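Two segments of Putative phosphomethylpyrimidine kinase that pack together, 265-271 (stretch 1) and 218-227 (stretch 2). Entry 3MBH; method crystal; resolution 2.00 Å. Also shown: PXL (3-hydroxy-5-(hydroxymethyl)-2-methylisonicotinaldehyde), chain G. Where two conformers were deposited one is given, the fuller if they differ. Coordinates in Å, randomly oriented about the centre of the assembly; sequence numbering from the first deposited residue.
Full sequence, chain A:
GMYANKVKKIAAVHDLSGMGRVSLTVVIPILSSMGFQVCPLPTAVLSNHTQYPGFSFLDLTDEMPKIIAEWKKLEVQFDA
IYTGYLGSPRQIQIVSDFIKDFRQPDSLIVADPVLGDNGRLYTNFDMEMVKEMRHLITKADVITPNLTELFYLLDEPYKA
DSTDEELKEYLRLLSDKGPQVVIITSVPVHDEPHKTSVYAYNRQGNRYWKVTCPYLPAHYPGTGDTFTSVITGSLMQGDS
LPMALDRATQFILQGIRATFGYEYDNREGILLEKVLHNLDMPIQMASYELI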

# COMPACT_ATOMS: atom_id res chain seq x y z
N ASP A 265 28.28 0.27 -11.61
CA ASP A 265 28.64 -0.39 -12.86
C ASP A 265 27.38 -0.62 -13.65
O ASP A 265 26.65 -1.59 -13.40
CB ASP A 265 29.32 -1.73 -12.57
CG ASP A 265 29.77 -2.44 -13.80
OD1 ASP A 265 29.54 -1.98 -14.94
OD2 ASP A 265 30.33 -3.54 -13.63
N ASN A 266 27.12 0.29 -14.59
CA ASN A 266 25.92 0.27 -15.40
C ASN A 266 25.71 -1.03 -16.15
O ASN A 266 24.61 -1.31 -16.57
CB ASN A 266 25.90 1.41 -16.41
CG ASN A 266 25.80 2.77 -15.79
OD1 ASN A 266 25.61 2.94 -14.59
ND2 ASN A 266 25.92 3.78 -16.64
N ARG A 267 26.75 -1.84 -16.29
CA ARG A 267 26.53 -3.14 -16.92
C ARG A 267 25.63 -4.05 -16.05
O ARG A 267 25.08 -5.03 -16.55
CB ARG A 267 27.84 -3.83 -17.24
CG ARG A 267 28.71 -3.05 -18.27
CD ARG A 267 30.15 -3.61 -18.32
NE ARG A 267 30.76 -3.65 -17.02
CZ ARG A 267 31.99 -4.13 -16.78
NH1 ARG A 267 32.72 -4.66 -17.75
NH2 ARG A 267 32.44 -4.16 -15.55
N GLU A 268 25.49 -3.75 -14.77
CA GLU A 268 24.65 -4.58 -13.87
C GLU A 268 23.17 -4.36 -14.14
O GLU A 268 22.33 -5.12 -13.66
CB GLU A 268 25.02 -4.37 -12.40
CG GLU A 268 26.38 -4.94 -12.09
CD GLU A 268 26.83 -4.77 -10.67
OE1 GLU A 268 25.98 -4.46 -9.82
OE2 GLU A 268 28.04 -4.95 -10.40
N GLY A 269 22.84 -3.30 -14.90
CA GLY A 269 21.47 -3.01 -15.24
C GLY A 269 20.79 -1.99 -14.35
O GLY A 269 21.40 -1.44 -13.40
N ILE A 270 19.53 -1.76 -14.65
CA ILE A 270 18.66 -0.99 -13.73
C ILE A 270 18.55 -1.64 -12.37
O ILE A 270 18.80 -2.86 -12.24
CB ILE A 270 17.29 -0.69 -14.36
CG1 ILE A 270 16.43 -1.96 -14.50
CG2 ILE A 270 17.53 -0.03 -15.70
CD1 ILE A 270 14.93 -1.73 -14.64
N LEU A 271 18.29 -0.85 -11.33
CA LEU A 271 18.12 -1.44 -10.01
C LEU A 271 16.70 -1.97 -9.81
O LEU A 271 15.89 -1.40 -9.06
CB LEU A 271 18.51 -0.51 -8.89
CG LEU A 271 19.95 -0.46 -8.47
CD1 LEU A 271 20.02 0.43 -7.24
CD2 LEU A 271 20.58 -1.83 -8.21
OP4 PXL G . 17.84 -8.79 -24.27
C5A PXL G . 19.18 -8.38 -24.06
C5 PXL G . 20.05 -9.61 -23.80
C6 PXL G . 19.57 -10.86 -23.44
N1 PXL G . 20.39 -11.90 -23.26
C2 PXL G . 21.74 -11.88 -23.34
C3 PXL G . 22.36 -10.60 -23.69
C4 PXL G . 21.46 -9.45 -23.95
C4A PXL G . 21.93 -8.10 -24.26
O4A PXL G . 23.09 -7.95 -24.04
O3 PXL G . 23.68 -10.43 -23.87
C2A PXL G . 22.46 -13.18 -23.03
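Stretch 2, residues 218-227: AHYPGTGDTF

Two chain segments can pack closely without exchanging a single direct hydrogen bond, provided that their side chains fit and that water reaches the polar atoms left between them. Residues 265-271 and 218-227 of this putative phosphomethylpyrimidine kinase are a compact example. No hydrogen bond joins the two stretches directly, yet together they bury 408 Å² of surface, most of it contributed by Asn266, Ile270 and Tyr220.

The backbone sets the stage. In stretch 1 a short 3-10 segment, 266-268, opens into an extended run at Gly269 and Ile270. Stretch 2 leaves a 3-10 segment at His219, passes through a type II turn from Tyr220 to Thr223, and enters a helix at Thr223, with Gly222 at the N-cap. The turn is held by the backbone bond from Thr223 N to Tyr220 O (3.2 Å) and by a shorter one from Thr223 OG1 to the same Tyr220 O (2.7 Å). The chains come nearest at Gly269 and Tyr220, whose CA atoms are 4.8 Å apart. Before this point and past it the chains run in the same general direction: Asn266 meets His219, Tyr220 and Pro221, whereas Ile270 reaches on to Thr223 and Thr226.

Asn266 covers the first part of the contact. Its CA-to-CB bond points toward stretch 2, with CB 3.3 Å from His219 O and CG 3.4 Å from Tyr220 CE1, an oblique approach to the ring. Its carbonyl O lies 3.3 Å from Pro221 CD while also accepting the backbone bond from Gly269 N (3.1 Å), so the 3-10 turn is closed right beside the proline. A water completes the link to the tyrosine: it donates to Asn266 OD1 at 2.7 Å and lies 2.7 Å from Tyr220 OH.

Ile270 serves the other end. Its CA-to-CB bond points sideways, but the end of the side chain comes nearer to stretch 2. With chi1 in p and chi2 in t, CG2 packs 4.2 Å from Tyr220 CB and 3.9 Å from Thr223 OG1, while CD1 extends to within 3.7 Å of Thr226 OG1, about one helical turn further along. Tyr220 therefore lies between the two principal residues of stretch 1, its ring approached obliquely by both Asn266 and Ile270.

At Gly269 the backbones lie close. Its CA is 3.9 Å from Pro221 O, and an ideal CB would lie 3.6 Å from that oxygen, a near approach; its phi/psi of 96/-179 would jam a CB against the preceding carbonyl, which by itself calls for glycine. Pro221 O accepts hydrogen bonds from two waters. One donates to Pro221 O at 2.9 Å and to Arg267 O at 3.0 Å; the other donates to Pro221 O at 2.7 Å and accepts from Ile270 N at 3.0 Å. Solvent thus supplies the polar bridges, and side-chain packing much of the remainder.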

# COMPACT_ATOMS: atom_id res chain seq x y z
N ALA A 218 20.37 2.40 -23.61
CA ALA A 218 21.52 1.67 -24.15
C ALA A 218 22.67 1.65 -23.15
O ALA A 218 23.51 0.79 -23.23
CB ALA A 218 21.99 2.33 -25.44
N HIS A 219 22.73 2.61 -22.23
CA HIS A 219 23.73 2.57 -21.15
C HIS A 219 23.51 1.42 -20.16
O HIS A 219 24.42 1.12 -19.38
CB HIS A 219 23.71 3.88 -20.38
CG HIS A 219 24.25 5.03 -21.16
ND1 HIS A 219 24.56 6.23 -20.57
CD2 HIS A 219 24.55 5.16 -22.47
CE1 HIS A 219 25.03 7.06 -21.48
NE2 HIS A 219 25.03 6.44 -22.65
N TYR A 220 22.32 0.80 -20.15
CA TYR A 220 21.99 -0.26 -19.16
C TYR A 220 21.47 -1.52 -19.86
O TYR A 220 20.28 -1.60 -20.18
CB TYR A 220 20.95 0.20 -18.14
CG TYR A 220 21.32 1.50 -17.46
CD1 TYR A 220 22.06 1.50 -16.32
CD2 TYR A 220 20.92 2.70 -17.99
CE1 TYR A 220 22.45 2.72 -15.73
CE2 TYR A 220 21.28 3.84 -17.44
CZ TYR A 220 22.02 3.86 -16.29
OH TYR A 220 22.35 5.06 -15.77
N PRO A 221 22.35 -2.52 -20.04
CA PRO A 221 22.01 -3.74 -20.71
C PRO A 221 20.79 -4.36 -20.07
O PRO A 221 20.64 -4.29 -18.84
CB PRO A 221 23.24 -4.61 -20.47
CG PRO A 221 24.34 -3.60 -20.42
CD PRO A 221 23.71 -2.59 -19.51
N GLY A 222 19.92 -4.89 -20.93
CA GLY A 222 18.69 -5.54 -20.55
C GLY A 222 17.51 -4.63 -20.36
O GLY A 222 16.46 -5.09 -19.96
N THR A 223 17.66 -3.35 -20.66
CA THR A 223 16.50 -2.45 -20.52
C THR A 223 15.39 -2.76 -21.53
O THR A 223 14.23 -2.48 -21.27
CB THR A 223 16.94 -1.01 -20.67
OG1 THR A 223 17.82 -0.65 -19.58
CG2 THR A 223 15.72 -0.08 -20.70
N GLY A 224 15.75 -3.34 -22.68
CA GLY A 224 14.75 -3.85 -23.62
C GLY A 224 13.92 -5.01 -23.05
O GLY A 224 12.74 -5.13 -23.32
N ASP A 225 14.55 -5.86 -22.24
CA ASP A 225 13.86 -6.91 -21.58
C ASP A 225 12.94 -6.37 -20.50
O ASP A 225 11.80 -6.84 -20.34
CB ASP A 225 14.83 -7.96 -21.01
CG ASP A 225 15.73 -8.58 -22.08
OD1 ASP A 225 15.24 -8.94 -23.20
OD2 ASP A 225 16.94 -8.67 -21.79
N THR A 226 13.37 -5.35 -19.77
CA THR A 226 12.50 -4.73 -18.76
C THR A 226 11.34 -4.04 -19.46
O THR A 226 10.18 -4.22 -19.08
CB THR A 226 13.26 -3.69 -17.92
OG1 THR A 226 14.23 -4.36 -17.16
CG2 THR A 226 12.31 -2.92 -16.99
N PHE A 227 11.64 -3.28 -20.50
CA PHE A 227 10.62 -2.61 -21.29
C PHE A 227 9.52 -3.56 -21.83
O PHE A 227 8.33 -3.32 -21.67
CB PHE A 227 11.25 -1.85 -22.47
CG PHE A 227 10.25 -1.14 -23.34
CD1 PHE A 227 9.81 0.12 -23.02
CD2 PHE A 227 9.71 -1.77 -24.46
CE1 PHE A 227 8.84 0.76 -23.81
CE2 PHE A 227 8.74 -1.14 -25.27
CZ PHE A 227 8.32 0.12 -24.95
O HOH W 1 23.99 4.89 -13.64
O HOH W 2 22.26 -5.90 -17.02
O HOH W 3 18.83 -3.07 -17.22